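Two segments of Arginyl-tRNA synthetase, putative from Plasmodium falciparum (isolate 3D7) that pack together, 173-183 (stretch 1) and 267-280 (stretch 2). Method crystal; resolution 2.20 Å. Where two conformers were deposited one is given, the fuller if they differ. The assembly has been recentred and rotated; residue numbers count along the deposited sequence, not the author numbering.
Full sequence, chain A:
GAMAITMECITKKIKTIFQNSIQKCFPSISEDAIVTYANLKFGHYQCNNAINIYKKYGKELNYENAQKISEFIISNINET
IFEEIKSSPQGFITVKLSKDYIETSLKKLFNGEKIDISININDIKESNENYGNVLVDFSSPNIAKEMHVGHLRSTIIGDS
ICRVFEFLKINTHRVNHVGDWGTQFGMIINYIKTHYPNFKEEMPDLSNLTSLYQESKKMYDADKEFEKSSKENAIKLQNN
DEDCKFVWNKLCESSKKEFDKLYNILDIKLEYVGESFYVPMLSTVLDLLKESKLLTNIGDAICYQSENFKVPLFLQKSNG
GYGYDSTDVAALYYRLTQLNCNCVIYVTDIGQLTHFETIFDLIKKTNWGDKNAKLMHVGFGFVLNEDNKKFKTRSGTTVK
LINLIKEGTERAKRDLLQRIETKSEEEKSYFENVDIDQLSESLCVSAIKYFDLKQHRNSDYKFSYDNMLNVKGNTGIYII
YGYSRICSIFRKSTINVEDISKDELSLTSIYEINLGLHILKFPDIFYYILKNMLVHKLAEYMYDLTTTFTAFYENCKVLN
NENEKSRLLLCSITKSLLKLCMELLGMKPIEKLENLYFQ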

# COMPACT_ATOMS: atom_id res chain seq x y z
N HIS A 173 -9.34 7.40 -5.79
CA HIS A 173 -10.23 6.62 -6.66
C HIS A 173 -9.83 5.15 -6.61
O HIS A 173 -8.74 4.79 -7.06
CB HIS A 173 -10.19 7.10 -8.12
CG HIS A 173 -10.59 8.53 -8.33
ND1 HIS A 173 -11.89 8.91 -8.58
CD2 HIS A 173 -9.86 9.67 -8.35
CE1 HIS A 173 -11.95 10.22 -8.73
NE2 HIS A 173 -10.73 10.71 -8.60
N ARG A 174 -10.71 4.32 -6.07
CA ARG A 174 -10.52 2.87 -6.09
C ARG A 174 -11.10 2.27 -7.38
O ARG A 174 -12.32 2.17 -7.55
CB ARG A 174 -11.20 2.25 -4.87
CG ARG A 174 -10.69 2.82 -3.56
CD ARG A 174 -11.66 2.52 -2.44
NE ARG A 174 -10.95 2.55 -1.16
CZ ARG A 174 -10.50 1.45 -0.56
NH1 ARG A 174 -10.67 0.28 -1.15
NH2 ARG A 174 -9.84 1.54 0.60
N VAL A 175 -10.22 1.85 -8.29
CA VAL A 175 -10.67 1.45 -9.62
C VAL A 175 -10.29 0.02 -9.99
O VAL A 175 -9.14 -0.37 -9.98
CB VAL A 175 -10.13 2.41 -10.68
CG1 VAL A 175 -10.50 1.92 -12.09
CG2 VAL A 175 -10.70 3.81 -10.46
N ASN A 176 -11.31 -0.75 -10.35
CA ASN A 176 -11.13 -2.12 -10.79
C ASN A 176 -11.31 -2.23 -12.31
O ASN A 176 -12.44 -2.22 -12.77
CB ASN A 176 -12.13 -3.02 -10.05
CG ASN A 176 -11.81 -4.49 -10.18
OD1 ASN A 176 -10.88 -4.88 -10.90
ND2 ASN A 176 -12.55 -5.32 -9.47
N HIS A 177 -10.20 -2.32 -13.04
CA HIS A 177 -10.16 -2.42 -14.51
C HIS A 177 -10.46 -3.85 -14.94
O HIS A 177 -9.56 -4.59 -15.34
CB HIS A 177 -8.78 -1.96 -15.03
CG HIS A 177 -8.68 -1.83 -16.53
ND1 HIS A 177 -8.91 -0.64 -17.18
CD2 HIS A 177 -8.28 -2.72 -17.47
CE1 HIS A 177 -8.71 -0.82 -18.48
NE2 HIS A 177 -8.32 -2.06 -18.68
N VAL A 178 -11.72 -4.25 -14.82
CA VAL A 178 -12.12 -5.63 -15.07
C VAL A 178 -12.07 -5.96 -16.57
O VAL A 178 -12.36 -5.10 -17.41
CB VAL A 178 -13.54 -5.91 -14.50
CG1 VAL A 178 -14.54 -4.86 -14.98
CG2 VAL A 178 -14.02 -7.31 -14.85
N GLY A 179 -11.67 -7.19 -16.90
CA GLY A 179 -11.65 -7.64 -18.28
C GLY A 179 -13.04 -8.04 -18.77
O GLY A 179 -13.41 -9.21 -18.73
N ASP A 180 -13.83 -7.06 -19.22
CA ASP A 180 -15.22 -7.31 -19.61
C ASP A 180 -15.45 -7.06 -21.09
O ASP A 180 -16.57 -6.81 -21.52
CB ASP A 180 -16.17 -6.44 -18.79
CG ASP A 180 -15.96 -4.94 -19.04
OD1 ASP A 180 -14.91 -4.57 -19.62
OD2 ASP A 180 -16.84 -4.15 -18.65
N TRP A 181 -14.38 -7.10 -21.87
CA TRP A 181 -14.50 -6.85 -23.29
C TRP A 181 -13.46 -7.69 -24.05
O TRP A 181 -12.77 -7.21 -24.95
CB TRP A 181 -14.35 -5.35 -23.57
CG TRP A 181 -14.87 -4.92 -24.90
CD1 TRP A 181 -14.12 -4.56 -25.99
CD2 TRP A 181 -16.25 -4.78 -25.30
NE1 TRP A 181 -14.94 -4.23 -27.04
CE2 TRP A 181 -16.25 -4.35 -26.64
CE3 TRP A 181 -17.47 -4.98 -24.65
CZ2 TRP A 181 -17.43 -4.11 -27.35
CZ3 TRP A 181 -18.65 -4.75 -25.36
CH2 TRP A 181 -18.61 -4.31 -26.70
N GLY A 182 -13.37 -8.95 -23.67
CA GLY A 182 -12.33 -9.82 -24.18
C GLY A 182 -12.70 -10.70 -25.35
O GLY A 182 -13.78 -10.57 -25.96
N THR A 183 -11.78 -11.61 -25.68
CA THR A 183 -11.93 -12.52 -26.81
C THR A 183 -13.22 -13.31 -26.72
O THR A 183 -14.09 -13.23 -27.60
CB THR A 183 -10.75 -13.52 -26.87
OG1 THR A 183 -9.54 -12.83 -27.17
CG2 THR A 183 -11.00 -14.57 -27.94
N ASP A 267 -13.74 -7.34 2.86
CA ASP A 267 -14.11 -5.98 3.25
C ASP A 267 -13.35 -4.95 2.42
O ASP A 267 -12.80 -3.98 2.95
CB ASP A 267 -13.86 -5.75 4.75
CG ASP A 267 -14.93 -6.39 5.61
OD1 ASP A 267 -15.99 -5.77 5.80
OD2 ASP A 267 -14.70 -7.52 6.11
N ILE A 268 -13.31 -5.17 1.11
CA ILE A 268 -12.61 -4.27 0.18
C ILE A 268 -13.55 -3.75 -0.89
O ILE A 268 -14.10 -4.52 -1.68
CB ILE A 268 -11.42 -4.96 -0.50
CG1 ILE A 268 -10.36 -5.35 0.55
CG2 ILE A 268 -10.82 -4.06 -1.59
CD1 ILE A 268 -9.18 -6.09 -0.00
N LYS A 269 -13.73 -2.44 -0.95
CA LYS A 269 -14.60 -1.88 -1.96
C LYS A 269 -13.82 -1.19 -3.08
O LYS A 269 -12.82 -0.50 -2.84
CB LYS A 269 -15.59 -0.90 -1.32
CG LYS A 269 -16.44 -1.57 -0.24
CD LYS A 269 -17.66 -0.74 0.11
CE LYS A 269 -18.57 -1.49 1.06
NZ LYS A 269 -19.32 -2.58 0.38
N LEU A 270 -14.29 -1.39 -4.30
CA LEU A 270 -13.74 -0.76 -5.49
C LEU A 270 -14.70 -0.74 -6.66
O LEU A 270 -15.60 -1.57 -6.77
CB LEU A 270 -12.42 -1.42 -5.89
CG LEU A 270 -12.29 -2.95 -5.86
CD1 LEU A 270 -13.08 -3.68 -6.80
CD2 LEU A 270 -10.83 -3.21 -6.22
N GLU A 271 -14.48 0.22 -7.54
CA GLU A 271 -15.45 0.54 -8.58
C GLU A 271 -15.12 -0.15 -9.90
O GLU A 271 -14.05 0.08 -10.46
CB GLU A 271 -15.51 2.06 -8.80
CG GLU A 271 -16.33 2.45 -10.04
CD GLU A 271 -16.38 3.94 -10.31
OE1 GLU A 271 -15.53 4.68 -9.77
OE2 GLU A 271 -17.28 4.37 -11.07
N TYR A 272 -16.03 -0.98 -10.39
CA TYR A 272 -15.88 -1.55 -11.73
C TYR A 272 -15.78 -0.45 -12.78
O TYR A 272 -16.71 0.33 -12.96
CB TYR A 272 -17.04 -2.49 -12.09
CG TYR A 272 -17.06 -3.76 -11.29
CD1 TYR A 272 -16.04 -4.70 -11.44
CD2 TYR A 272 -18.07 -4.02 -10.38
CE1 TYR A 272 -16.04 -5.87 -10.71
CE2 TYR A 272 -18.08 -5.19 -9.62
CZ TYR A 272 -17.06 -6.12 -9.81
OH TYR A 272 -17.06 -7.29 -9.08
N VAL A 273 -14.64 -0.38 -13.46
CA VAL A 273 -14.48 0.44 -14.66
C VAL A 273 -13.78 -0.42 -15.70
O VAL A 273 -12.57 -0.38 -15.86
CB VAL A 273 -13.67 1.73 -14.37
CG1 VAL A 273 -13.61 2.60 -15.61
CG2 VAL A 273 -14.28 2.52 -13.21
N GLY A 274 -14.55 -1.25 -16.40
CA GLY A 274 -13.97 -2.25 -17.28
C GLY A 274 -13.35 -1.70 -18.54
O GLY A 274 -13.42 -0.50 -18.81
N GLU A 275 -12.72 -2.58 -19.31
CA GLU A 275 -12.27 -2.25 -20.66
C GLU A 275 -13.42 -1.67 -21.51
O GLU A 275 -13.23 -0.69 -22.24
CB GLU A 275 -11.69 -3.50 -21.34
CG GLU A 275 -10.39 -3.98 -20.70
CD GLU A 275 -9.98 -5.38 -21.13
OE1 GLU A 275 -10.81 -6.14 -21.68
OE2 GLU A 275 -8.80 -5.73 -20.88
N SER A 276 -14.61 -2.26 -21.39
CA SER A 276 -15.78 -1.83 -22.17
C SER A 276 -16.03 -0.34 -22.02
O SER A 276 -16.39 0.34 -22.98
CB SER A 276 -17.04 -2.62 -21.76
OG SER A 276 -17.43 -2.31 -20.42
N PHE A 277 -15.80 0.16 -20.80
CA PHE A 277 -16.04 1.56 -20.47
C PHE A 277 -15.30 2.50 -21.41
O PHE A 277 -15.77 3.60 -21.70
CB PHE A 277 -15.65 1.86 -19.01
CG PHE A 277 -15.84 3.31 -18.61
CD1 PHE A 277 -17.08 3.77 -18.17
CD2 PHE A 277 -14.79 4.22 -18.67
CE1 PHE A 277 -17.27 5.10 -17.80
CE2 PHE A 277 -14.98 5.56 -18.31
CZ PHE A 277 -16.22 6.00 -17.87
N TYR A 278 -14.15 2.07 -21.93
CA TYR A 278 -13.38 2.99 -22.75
C TYR A 278 -13.68 2.87 -24.24
O TYR A 278 -13.29 3.72 -25.03
CB TYR A 278 -11.89 2.79 -22.48
CG TYR A 278 -11.57 2.96 -21.01
CD1 TYR A 278 -11.35 4.22 -20.46
CD2 TYR A 278 -11.50 1.85 -20.17
CE1 TYR A 278 -11.05 4.39 -19.09
CE2 TYR A 278 -11.21 1.99 -18.81
CZ TYR A 278 -10.98 3.27 -18.28
OH TYR A 278 -10.70 3.41 -16.94
N VAL A 279 -14.39 1.80 -24.60
CA VAL A 279 -14.62 1.51 -26.00
C VAL A 279 -15.22 2.71 -26.78
O VAL A 279 -14.74 3.01 -27.88
CB VAL A 279 -15.51 0.25 -26.14
CG1 VAL A 279 -16.04 0.09 -27.57
CG2 VAL A 279 -14.70 -0.98 -25.70
N PRO A 280 -16.20 3.44 -26.21
CA PRO A 280 -16.73 4.58 -27.00
C PRO A 280 -15.81 5.80 -27.13
O PRO A 280 -16.23 6.77 -27.74
CB PRO A 280 -17.99 4.99 -26.22
CG PRO A 280 -18.30 3.83 -25.31
CD PRO A 280 -16.98 3.23 -24.98
O HOH W 1 -10.18 1.25 -15.69

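The carboxylate of Asp180 holds Ser276 with both oxygens. Ser276 N donates to Asp180 OD1 at 2.9 Å, almost in line, and Ser276 OG donates to Asp180 OD2 at only 2.6 Å. Aspartate suits this place because its short side chain, with chi1 in the p well, brings two acceptors to one residue; serine suits the other side because its hydroxyl, also on a p rotamer, lies near its own backbone NH. The carboxylate leaves no room for a side chain at Gly274: an ideal CB there would lie 2.2 Å from Asp180 OD2, and also tight against Val178 CG1. Glycine lets the chain pass close, with Gly274 CA 3.3 Å from Val178 O, and the next residue continues the backbone pairing as Glu275 N donates to Val178 O at 3.2 Å.

Before this point the two segments run as parallel strands. Glu271 N donates to Arg174 O, Asn176 N to Glu271 O, and Val273 N to Asn176 O, each at 2.9 Å and close to linear. This alternation, in which Glu271 bonds through its NH and its carbonyl to residues on both sides of Val175, is the signature of parallel pairing. As the strands end, His177 CA approaches Val273 O at 3.4 Å, a straight CA-H...O contact that extends the ladder.

Side chains reinforce the ladder. Arg174 is long enough to reach back along the partner, where its NH1 donates to Lys269 O at 2.8 Å; the acceptor lies near the guanidinium plane, as its NH groups require. Val175 and Glu271 project from one face of the sheet, Asn176 and Tyr272 from the other. The branched valines make apolar contacts: Val175 CG1 lies 3.9 Å from Val273 CB, and Val178 CG1 packs 3.8 Å from Tyr272 CD1.

A water joins His177 to the second segment. It donates to Val273 O at 2.9 Å and hydrogen-bonds to His177 ND1 at 2.7 Å and to Tyr278 OH at 2.5 Å. The two polar aromatic groups can thus share a solvent molecule while their rings meet rim to rim, centroids 5.8 Å apart.

At the far end, Trp181 offers a broad apolar surface. Val279 CG2 sits over its five-membered ring, 3.6 Å from the centroid and 16° off the normal, a CH-pi contact for which a compact methyl is well shaped. Trp181 CE3 also lies 3.8 Å from Ser276 CB, so the indole packs beside the serine that Asp180 holds.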